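Local coordinates for protein cysteine desulfurase (Thermococcus onnurineus, PDB 5B89) that probably catalyses the pyridoxal-phosphate-dependent removal of sulfur from L-cysteine, passing it to a sulfur carrier and releasing L-alanine, at residues T129-H134 with G161-S166; G157-N162 with M381-I386; A175-V180 with I206-A211; G188-V193 with K342-V347. All coordinates share one frame; numbering follows the deposited sequence.

Contact 1. Residues T129-H134 with G161-S166; sequences TTPYEH and GNLDLS. With PLP (pyridoxal-5'-phosphate), chain G.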
# COMPACT_ATOMS: atom_id res chain seq x y z
N THR B 129 3.89 8.14 -25.45
CA THR B 129 3.00 7.10 -24.94
C THR B 129 1.96 6.81 -26.00
O THR B 129 2.05 7.26 -27.10
CB THR B 129 2.47 7.54 -23.60
OG1 THR B 129 1.72 6.47 -23.03
CG2 THR B 129 1.47 8.65 -23.76
N THR B 130 0.98 5.99 -25.66
CA THR B 130 -0.16 5.65 -26.56
C THR B 130 -1.31 6.59 -26.26
O THR B 130 -1.45 7.09 -25.18
CB THR B 130 -0.60 4.17 -26.49
OG1 THR B 130 -1.52 4.00 -25.39
CG2 THR B 130 0.48 3.23 -26.38
N PRO B 131 -2.28 6.64 -27.15
CA PRO B 131 -3.46 7.42 -26.87
C PRO B 131 -4.49 6.62 -26.15
O PRO B 131 -5.55 7.12 -26.00
CB PRO B 131 -4.02 7.73 -28.24
CG PRO B 131 -3.54 6.65 -29.10
CD PRO B 131 -2.24 6.16 -28.53
N TYR B 132 -4.19 5.42 -25.72
CA TYR B 132 -5.20 4.60 -25.09
C TYR B 132 -4.94 4.31 -23.64
O TYR B 132 -5.56 3.45 -23.07
CB TYR B 132 -5.30 3.26 -25.82
CG TYR B 132 -5.25 3.28 -27.33
CD1 TYR B 132 -6.34 3.65 -28.07
CD2 TYR B 132 -4.18 2.83 -27.99
CE1 TYR B 132 -6.32 3.63 -29.45
CE2 TYR B 132 -4.15 2.80 -29.35
CZ TYR B 132 -5.23 3.22 -30.08
OH TYR B 132 -5.16 3.20 -31.42
N GLU B 133 -4.00 5.03 -23.07
CA GLU B 133 -3.63 4.78 -21.72
C GLU B 133 -4.69 4.99 -20.64
O GLU B 133 -5.45 5.88 -20.71
CB GLU B 133 -2.41 5.62 -21.38
CG GLU B 133 -1.17 5.37 -22.24
CD GLU B 133 -0.62 3.94 -22.15
OE1 GLU B 133 -0.48 3.45 -21.04
OE2 GLU B 133 -0.35 3.36 -23.19
N HIS B 134 -4.65 4.14 -19.63
CA HIS B 134 -5.45 4.29 -18.43
C HIS B 134 -4.86 5.56 -17.78
O HIS B 134 -3.72 5.85 -17.98
CB HIS B 134 -5.23 3.05 -17.55
CG HIS B 134 -5.78 3.13 -16.17
ND1 HIS B 134 -6.87 2.41 -15.76
CD2 HIS B 134 -5.33 3.78 -15.08
CE1 HIS B 134 -7.08 2.64 -14.48
NE2 HIS B 134 -6.16 3.47 -14.05
N GLY B 161 -7.61 0.27 -31.50
CA GLY B 161 -6.46 0.23 -30.63
C GLY B 161 -5.16 -0.20 -31.31
O GLY B 161 -4.22 -0.31 -30.66
N ASN B 162 -5.16 -0.43 -32.60
CA ASN B 162 -3.95 -0.87 -33.26
C ASN B 162 -3.03 0.31 -33.53
O ASN B 162 -3.38 1.21 -34.20
CB ASN B 162 -4.23 -1.57 -34.58
CG ASN B 162 -5.29 -2.64 -34.51
OD1 ASN B 162 -6.33 -2.52 -35.12
ND2 ASN B 162 -4.99 -3.68 -33.87
N LEU B 163 -1.85 0.25 -32.96
CA LEU B 163 -0.90 1.29 -33.15
C LEU B 163 -0.24 1.21 -34.53
O LEU B 163 -0.02 0.19 -35.05
CB LEU B 163 0.22 1.18 -32.10
CG LEU B 163 -0.15 1.41 -30.65
CD1 LEU B 163 0.97 0.87 -29.75
CD2 LEU B 163 -0.46 2.85 -30.34
N ASP B 164 0.13 2.36 -35.06
CA ASP B 164 0.87 2.45 -36.32
C ASP B 164 2.36 2.38 -35.95
O ASP B 164 2.88 3.32 -35.45
CB ASP B 164 0.55 3.81 -36.92
CG ASP B 164 1.31 4.11 -38.23
OD1 ASP B 164 2.25 3.43 -38.53
OD2 ASP B 164 0.90 5.04 -38.90
N LEU B 165 2.99 1.24 -36.16
CA LEU B 165 4.34 1.02 -35.75
C LEU B 165 5.36 1.86 -36.50
O LEU B 165 6.40 2.10 -36.02
CB LEU B 165 4.67 -0.44 -35.76
CG LEU B 165 3.96 -1.24 -34.66
CD1 LEU B 165 4.43 -2.67 -34.70
CD2 LEU B 165 4.10 -0.68 -33.26
N SER B 166 4.99 2.30 -37.69
CA SER B 166 5.82 3.19 -38.47
C SER B 166 5.83 4.53 -37.78
O SER B 166 6.85 5.10 -37.61
CB SER B 166 5.30 3.30 -39.89
OG SER B 166 5.59 2.10 -40.54
N1 PLP G . -3.28 0.38 -15.97
C2 PLP G . -4.10 -0.53 -16.56
C2A PLP G . -3.91 -0.91 -18.01
C3 PLP G . -5.15 -1.04 -15.78
O3 PLP G . -5.99 -1.95 -16.33
C4 PLP G . -5.27 -0.68 -14.41
C4A PLP G . -6.50 -1.24 -13.61
C5 PLP G . -4.31 0.21 -13.87
C6 PLP G . -3.32 0.76 -14.66
C5A PLP G . -4.46 0.64 -12.41
O4P PLP G . -4.22 -0.51 -11.55
P PLP G . -4.44 -0.19 -10.05
O1P PLP G . -4.25 -1.48 -9.41
O2P PLP G . -5.89 0.30 -9.95
O3P PLP G . -3.52 0.86 -9.67
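Gly161 CA lies over one face of the Tyr132 ring, 3.3 Å from Tyr132 CZ. Pro131 CG covers the opposite face, 3.8 Å above the plane of the Tyr132 ring and over its centre. Tyr132 CG lies anti to the carbonyl carbon, beside the backbone N (chi1 -42°). At the ring edge, near its plane, Leu163 CD2 comes to 3.8 Å from Tyr132 CE2. Leu163 CD2 also packs on Thr130 CB at 4.1 Å, the two side chains crossing at about a right angle. The phenol OH is bonded to Asp158 O. Thr130 OG1 ties the turn 130-133 together: it accepts from Tyr132 N at 3.0 Å and is hydrogen-bonded to Glu133 OE2 at 2.6 Å, meeting that oxygen on its anti side.

Beyond the turn His134, with CG anti to its backbone N (chi1 170°), spreads its imidazole over the cofactor ring; PLP C5 sits 3.7 Å above the imidazole plane, over its centre. An alanine at His134 would probably leave this face of the pyridine without its stacking partner and the cofactor freer to tilt. An ST turn within a type I beta turn thus leads from strand 126-129 to the stacked histidine of a fold-type I pyridoxal-phosphate site.

Contact 2. Residues G157-N162 with M381-I386; sequences GDDEGN and MKKLGI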
# COMPACT_ATOMS: atom_id res chain seq x y z
N GLY B 157 -2.77 5.74 -33.84
CA GLY B 157 -3.42 4.47 -33.91
C GLY B 157 -4.87 4.61 -34.32
O GLY B 157 -5.38 5.66 -34.39
N ASP B 158 -5.49 3.47 -34.56
CA ASP B 158 -6.86 3.39 -35.00
C ASP B 158 -7.88 3.20 -33.87
O ASP B 158 -7.53 3.16 -32.74
CB ASP B 158 -7.00 2.38 -36.13
CG ASP B 158 -6.90 0.95 -35.68
OD1 ASP B 158 -7.02 0.68 -34.51
OD2 ASP B 158 -6.68 0.11 -36.50
N ASP B 159 -9.14 3.17 -34.21
CA ASP B 159 -10.18 3.07 -33.23
C ASP B 159 -10.28 1.71 -32.56
O ASP B 159 -10.93 1.59 -31.58
CB ASP B 159 -11.53 3.50 -33.82
CG ASP B 159 -11.67 5.01 -33.94
OD1 ASP B 159 -10.77 5.73 -33.52
OD2 ASP B 159 -12.67 5.45 -34.48
N GLU B 160 -9.62 0.73 -33.10
CA GLU B 160 -9.60 -0.59 -32.55
C GLU B 160 -8.49 -0.71 -31.54
O GLU B 160 -8.42 -1.65 -30.87
CB GLU B 160 -9.31 -1.61 -33.64
CG GLU B 160 -10.48 -1.96 -34.49
CD GLU B 160 -10.23 -3.12 -35.44
OE1 GLU B 160 -9.23 -3.82 -35.41
OE2 GLU B 160 -11.12 -3.35 -36.21
N GLY B 161 -7.61 0.27 -31.50
CA GLY B 161 -6.46 0.23 -30.63
C GLY B 161 -5.16 -0.20 -31.31
O GLY B 161 -4.22 -0.31 -30.66
N ASN B 162 -5.16 -0.43 -32.60
CA ASN B 162 -3.95 -0.87 -33.26
C ASN B 162 -3.03 0.31 -33.53
O ASN B 162 -3.38 1.21 -34.20
CB ASN B 162 -4.23 -1.57 -34.58
CG ASN B 162 -5.29 -2.64 -34.51
OD1 ASN B 162 -6.33 -2.52 -35.12
ND2 ASN B 162 -4.99 -3.68 -33.87
N MET B 381 -12.43 6.92 -24.94
CA MET B 381 -13.82 7.23 -25.20
C MET B 381 -13.91 8.45 -26.10
O MET B 381 -14.64 8.47 -27.04
CB MET B 381 -14.61 7.43 -23.93
CG MET B 381 -14.51 6.29 -22.94
SD MET B 381 -14.97 4.71 -23.68
CE MET B 381 -14.00 3.54 -22.68
N LYS B 382 -13.12 9.44 -25.79
CA LYS B 382 -13.18 10.68 -26.59
C LYS B 382 -12.68 10.42 -28.02
O LYS B 382 -13.30 10.93 -28.97
CB LYS B 382 -12.42 11.77 -25.88
CG LYS B 382 -13.09 12.23 -24.64
CD LYS B 382 -12.24 13.26 -23.91
CE LYS B 382 -12.91 13.55 -22.61
NZ LYS B 382 -12.20 14.67 -21.91
N LYS B 383 -11.68 9.55 -28.22
CA LYS B 383 -11.20 9.15 -29.56
C LYS B 383 -12.27 8.43 -30.36
O LYS B 383 -12.42 8.61 -31.62
CB LYS B 383 -9.92 8.33 -29.44
CG LYS B 383 -9.26 7.87 -30.73
CD LYS B 383 -7.99 7.08 -30.43
CE LYS B 383 -7.30 6.55 -31.62
NZ LYS B 383 -6.88 7.67 -32.55
N LEU B 384 -13.00 7.55 -29.67
CA LEU B 384 -14.03 6.78 -30.35
C LEU B 384 -15.33 7.57 -30.48
O LEU B 384 -16.20 7.15 -31.19
CB LEU B 384 -14.28 5.43 -29.61
CG LEU B 384 -13.36 4.30 -30.04
CD1 LEU B 384 -11.88 4.69 -29.95
CD2 LEU B 384 -13.58 3.11 -29.17
N GLY B 385 -15.47 8.69 -29.78
CA GLY B 385 -16.73 9.50 -29.92
C GLY B 385 -17.90 8.88 -29.12
O GLY B 385 -19.06 9.05 -29.48
N ILE B 386 -17.60 8.17 -28.03
CA ILE B 386 -18.62 7.54 -27.18
C ILE B 386 -18.42 8.01 -25.75
O ILE B 386 -17.36 8.62 -25.42
CB ILE B 386 -18.58 6.05 -27.27
CG1 ILE B 386 -17.21 5.53 -26.81
CG2 ILE B 386 -18.85 5.58 -28.67
CD1 ILE B 386 -17.07 4.02 -26.77
O HOH W 1 -4.09 8.34 -33.61
O HOH W 2 -9.00 7.86 -34.23
O HOH W 3 -13.78 7.86 -33.79
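Lys383 NZ donates to Gly157 O, tying helix 378-384 to the loop that holds the type I turn from Asp158 to Gly161. Followed outward, CB leaves the helix toward the loop, and Lys383 CG, anti to the backbone N (chi1 -178°), passes Asp159 OD1 at 3.8 Å. The chain stays extended through CD, and Lys383 CE lies between two carbonyls, 3.5 Å from Gly157 O and 3.6 Å from Asp158 O. A bend at chi4 (60°) then places NZ, which meets Gly157 O at 3.1 Å from above the carbonyl plane. Water 1 links NZ to Gly157 N, and water 2 accepts from NZ while donating to Asp159 OD1. Asp159 OD1 and Lys383 NZ, 4.5 Å apart, are too distant for a direct salt bridge. Water 3 donates to both Asp159 OD2 and Lys383 O. An alanine at Lys383 would probably leave Gly157 O without this donor and the Asp159 carboxylate without the ammonium group that faces it through water 2.

Leu384 CD1 rests against the backbone, 3.6 Å from Asp159 O. Within the loop, Glu160 N to Asp158 OD1 makes an Asx turn; Asn162 N reaches the same oxygen from the opposite face. The helix ends in a Schellman motif with Gly385 as C-prime. The contact lies at the surface, joining the C-terminal end of helix 378-384 to the loop between strand 151-154 and helix 165-172.

Contact 3. Residues A175-V180 with I206-A211; sequences AKLVAV and IFVVDA. With PLP (pyridoxal-5'-phosphate), chain G.
Phe207 has CG anti to its backbone N (chi1 -165°), and Val180 CG1 is anti to the carbonyl carbon (chi1 -56°), which leaves CG2 between N and C. Val180 CG2 meets Phe207 CZ at 3.8 Å. These strands, 177-181 and 206-210, are the two parallel arms of a right-handed beta-alpha-beta crossover through helix 193-203, inside the seven-stranded mixed sheet of the fold-type I large domain. Val178 CG1 touches the same phenyl ring at its edge, in plane, 3.9 Å from Phe207 CD1. Phe207 and Val209 continue this apolar layer onto helix 193-203.

On the other face Leu177 CD1 packs against Val208 CG2 at 3.9 Å, and Ala179 CB lies beside Val208 CB; helix 106-117 covers Leu177 and Val208. Between the two layers five backbone hydrogen bonds alternate from strand to strand, starting at Ile206 N to Lys176 O and ending at Asp210 N to Val180 O. Val178 N to Ile206 O measures 2.8 Å and runs nearly along the C=O axis.

Asp210 ends the strand, its CG anti to the backbone N. Its OD1 is also bonded to Ala212 N, steadying the carboxylate; Asp210 OD2 lies 2.6 Å from PLP N1.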
# COMPACT_ATOMS: atom_id res chain seq x y z
N ALA B 175 13.24 10.20 -28.34
CA ALA B 175 12.52 10.30 -27.10
C ALA B 175 13.43 9.97 -25.89
O ALA B 175 14.23 9.07 -26.00
CB ALA B 175 11.38 9.28 -27.13
N LYS B 176 13.20 10.65 -24.76
CA LYS B 176 13.90 10.33 -23.55
C LYS B 176 13.29 9.09 -22.85
O LYS B 176 14.04 8.28 -22.24
CB LYS B 176 13.89 11.54 -22.63
CG LYS B 176 14.66 11.40 -21.31
CD LYS B 176 16.07 11.75 -21.64
CE LYS B 176 16.90 11.77 -20.38
NZ LYS B 176 18.27 12.17 -20.85
N LEU B 177 11.98 9.00 -22.95
CA LEU B 177 11.24 7.92 -22.22
C LEU B 177 9.99 7.63 -23.06
O LEU B 177 9.36 8.52 -23.60
CB LEU B 177 10.93 8.40 -20.83
CG LEU B 177 10.21 7.35 -19.90
CD1 LEU B 177 10.67 7.50 -18.45
CD2 LEU B 177 8.71 7.44 -19.99
N VAL B 178 9.67 6.35 -23.04
CA VAL B 178 8.50 5.77 -23.74
C VAL B 178 7.73 4.98 -22.65
O VAL B 178 8.38 4.09 -22.03
CB VAL B 178 8.89 4.90 -24.85
CG1 VAL B 178 7.69 4.24 -25.53
CG2 VAL B 178 9.69 5.62 -25.97
N ALA B 179 6.45 5.26 -22.51
CA ALA B 179 5.61 4.54 -21.58
C ALA B 179 4.42 3.96 -22.31
O ALA B 179 3.69 4.66 -22.92
CB ALA B 179 5.14 5.45 -20.47
N VAL B 180 4.24 2.65 -22.22
CA VAL B 180 3.10 2.03 -22.89
C VAL B 180 2.44 0.95 -22.05
O VAL B 180 3.04 0.30 -21.25
CB VAL B 180 3.48 1.42 -24.23
CG1 VAL B 180 4.14 2.46 -25.15
CG2 VAL B 180 4.39 0.25 -24.02
N ILE B 206 14.31 5.31 -22.48
CA ILE B 206 13.89 4.50 -21.31
C ILE B 206 12.49 3.90 -21.66
O ILE B 206 11.67 4.65 -22.16
CB ILE B 206 13.85 5.31 -20.08
CG1 ILE B 206 15.28 5.79 -19.73
CG2 ILE B 206 13.20 4.48 -18.90
CD1 ILE B 206 15.26 6.88 -18.70
N PHE B 207 12.32 2.61 -21.40
CA PHE B 207 11.05 1.91 -21.71
C PHE B 207 10.28 1.47 -20.41
O PHE B 207 10.84 0.66 -19.69
CB PHE B 207 11.37 0.74 -22.61
CG PHE B 207 10.13 0.15 -23.32
CD1 PHE B 207 9.28 0.95 -24.06
CD2 PHE B 207 9.89 -1.21 -23.20
CE1 PHE B 207 8.18 0.36 -24.71
CE2 PHE B 207 8.81 -1.79 -23.81
CZ PHE B 207 7.97 -1.03 -24.59
N VAL B 208 9.14 2.01 -20.29
CA VAL B 208 8.24 1.76 -19.14
C VAL B 208 7.01 1.01 -19.62
O VAL B 208 6.32 1.47 -20.54
CB VAL B 208 7.86 3.05 -18.52
CG1 VAL B 208 6.95 2.87 -17.28
CG2 VAL B 208 9.03 3.94 -18.12
N VAL B 209 6.72 -0.10 -18.94
CA VAL B 209 5.60 -0.97 -19.37
C VAL B 209 4.53 -0.99 -18.20
O VAL B 209 4.86 -1.39 -17.07
CB VAL B 209 6.00 -2.38 -19.71
CG1 VAL B 209 4.83 -3.23 -20.12
CG2 VAL B 209 7.04 -2.37 -20.83
N ASP B 210 3.31 -0.63 -18.52
CA ASP B 210 2.15 -0.81 -17.63
C ASP B 210 1.57 -2.16 -17.94
O ASP B 210 0.85 -2.34 -18.97
CB ASP B 210 1.11 0.32 -17.82
CG ASP B 210 -0.23 0.12 -17.08
OD1 ASP B 210 -0.35 -0.96 -16.48
OD2 ASP B 210 -1.15 0.98 -17.28
N ALA B 211 1.86 -3.18 -17.11
CA ALA B 211 1.46 -4.56 -17.28
C ALA B 211 0.24 -4.87 -16.36
O ALA B 211 0.02 -6.07 -16.09
CB ALA B 211 2.61 -5.49 -17.08
N1 PLP G . -3.28 0.38 -15.97
C2 PLP G . -4.10 -0.53 -16.56
C2A PLP G . -3.91 -0.91 -18.01
C3 PLP G . -5.15 -1.04 -15.78
O3 PLP G . -5.99 -1.95 -16.33
C4 PLP G . -5.27 -0.68 -14.41
C4A PLP G . -6.50 -1.24 -13.61
C5 PLP G . -4.31 0.21 -13.87
C6 PLP G . -3.32 0.76 -14.66
C5A PLP G . -4.46 0.64 -12.41
O4P PLP G . -4.22 -0.51 -11.55
P PLP G . -4.44 -0.19 -10.05
O1P PLP G . -4.25 -1.48 -9.41
O2P PLP G . -5.89 0.30 -9.95
O3P PLP G . -3.52 0.86 -9.67

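Contact 4. Residues G188-V193 with K342-V347; sequences GVIHEV and KHAGVV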
# COMPACT_ATOMS: atom_id res chain seq x y z
N GLY B 188 -9.12 -3.85 -24.77
CA GLY B 188 -8.57 -5.18 -24.87
C GLY B 188 -7.49 -5.43 -25.91
O GLY B 188 -7.00 -6.52 -26.05
N VAL B 189 -7.05 -4.36 -26.53
CA VAL B 189 -5.92 -4.52 -27.44
C VAL B 189 -4.63 -4.98 -26.74
O VAL B 189 -4.32 -4.39 -25.66
CB VAL B 189 -5.63 -3.24 -28.29
CG1 VAL B 189 -5.51 -1.98 -27.49
CG2 VAL B 189 -4.49 -3.49 -29.25
N ILE B 190 -3.98 -5.95 -27.32
CA ILE B 190 -2.62 -6.35 -26.92
C ILE B 190 -1.66 -5.64 -27.80
O ILE B 190 -1.55 -6.01 -28.95
CB ILE B 190 -2.41 -7.88 -26.95
CG1 ILE B 190 -3.57 -8.66 -26.18
CG2 ILE B 190 -1.03 -8.25 -26.33
CD1 ILE B 190 -3.52 -10.11 -26.38
N HIS B 191 -0.91 -4.69 -27.29
CA HIS B 191 0.08 -4.02 -28.11
C HIS B 191 1.33 -4.84 -28.35
O HIS B 191 1.62 -5.75 -27.65
CB HIS B 191 0.45 -2.70 -27.47
CG HIS B 191 -0.67 -1.72 -27.44
ND1 HIS B 191 -1.10 -1.10 -26.29
CD2 HIS B 191 -1.48 -1.29 -28.41
CE1 HIS B 191 -2.10 -0.30 -26.57
NE2 HIS B 191 -2.34 -0.40 -27.85
N GLU B 192 2.05 -4.49 -29.42
CA GLU B 192 3.28 -5.15 -29.79
C GLU B 192 4.40 -4.63 -28.93
O GLU B 192 5.29 -4.00 -29.38
CB GLU B 192 3.57 -4.92 -31.28
CG GLU B 192 2.37 -5.29 -32.14
CD GLU B 192 1.33 -4.15 -32.36
OE1 GLU B 192 1.23 -3.16 -31.61
OE2 GLU B 192 0.58 -4.30 -33.33
N VAL B 193 4.30 -4.93 -27.65
CA VAL B 193 5.26 -4.43 -26.71
C VAL B 193 6.73 -4.84 -26.96
O VAL B 193 7.60 -4.05 -26.74
CB VAL B 193 4.83 -4.70 -25.26
CG1 VAL B 193 5.87 -4.18 -24.30
CG2 VAL B 193 3.54 -3.99 -24.95
N LYS B 342 -4.77 -10.50 -31.19
CA LYS B 342 -4.36 -9.24 -30.58
C LYS B 342 -5.43 -8.69 -29.59
O LYS B 342 -5.45 -7.48 -29.27
CB LYS B 342 -4.18 -8.12 -31.74
CG LYS B 342 -2.93 -8.16 -32.59
CD LYS B 342 -2.76 -6.74 -33.13
CE LYS B 342 -2.54 -5.60 -32.08
NZ LYS B 342 -2.25 -4.26 -32.69
N HIS B 343 -6.39 -9.54 -29.15
CA HIS B 343 -7.48 -9.11 -28.30
C HIS B 343 -7.45 -9.96 -27.01
O HIS B 343 -7.58 -11.19 -27.03
CB HIS B 343 -8.82 -9.38 -29.03
CG HIS B 343 -9.95 -8.52 -28.59
ND1 HIS B 343 -10.43 -8.40 -27.27
CD2 HIS B 343 -10.72 -7.64 -29.30
CE1 HIS B 343 -11.44 -7.53 -27.23
NE2 HIS B 343 -11.59 -7.04 -28.44
N ALA B 344 -7.27 -9.27 -25.91
CA ALA B 344 -7.21 -9.92 -24.64
C ALA B 344 -8.59 -10.28 -24.12
O ALA B 344 -9.52 -10.13 -24.81
CB ALA B 344 -6.48 -9.04 -23.66
N GLY B 345 -8.67 -10.77 -22.91
CA GLY B 345 -9.93 -11.21 -22.33
C GLY B 345 -10.82 -10.12 -21.83
O GLY B 345 -11.22 -10.13 -20.73
N VAL B 346 -11.06 -9.17 -22.69
CA VAL B 346 -11.83 -7.99 -22.43
C VAL B 346 -12.71 -7.69 -23.63
O VAL B 346 -12.19 -7.58 -24.70
CB VAL B 346 -10.90 -6.77 -22.26
CG1 VAL B 346 -11.69 -5.51 -21.98
CG2 VAL B 346 -9.89 -7.01 -21.14
N VAL B 347 -14.03 -7.58 -23.43
CA VAL B 347 -14.93 -7.20 -24.55
C VAL B 347 -15.76 -6.05 -24.08
O VAL B 347 -16.67 -6.19 -23.20
CB VAL B 347 -15.81 -8.40 -24.91
CG1 VAL B 347 -16.73 -7.94 -26.06
CG2 VAL B 347 -14.99 -9.59 -25.35
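Gly188 O and Ala344 N make a nearly straight backbone hydrogen bond of 2.8 Å, with an angle of 179° at the hydrogen. Its companion runs the other way, Ile190 N to Lys342 O at 2.9 Å, the N-H reaching the oxygen from above the carbonyl plane. The pair frames a single beta bridge between Val189 and His343. Ile190 CG1 packs alongside Ala344, 3.9 Å from Ala344 CB. Gly188 CA sits 3.8 Å from Val346 CB, and the positive phi of Gly188 (74°) favours glycine.

Further out, Lys342 turns at chi3 (62°), and its NZ forms a salt bridge with Glu192 OE2 at 2.9 Å, met from above the carboxylate plane. On the way Lys342 CE passes Val189 CG2 at 4.0 Å, the two side chains lying side by side and pointing the same way. Val346 N donates to Ala344 O in the following turn; as modelled, His343 ND1 donates to that oxygen too.

Glu192 occupies the N-cap position of helix 193-203. The bridge therefore joins the loop that leaves strand 177-181 of the seven-stranded sheet for helix 193-203 to the approach to strand 346-349, an outer strand of the smaller four-stranded sheet.

In the fold
Contact 1 opens first along the chain, and its second segment shares Gly161 and Asn162 with contact 2; their centres are about 10 Å apart. Contact 3 follows in the seven-stranded sheet, its centre about 12 Å from that of contact 1, with Thr129 OG1 bonded to Ala179 O. Both meet the cofactor, from a ring face and at N1. Contact 4 alternates with contact 3 along the chain, and both lie within the long loop that contact 2 closes. Contacts 2 and 4, their centres about 14 Å apart, tie the loops of the large sheet to helix 378-384 and strand 346-349, joining the cofactor-bearing part to the C-terminal part.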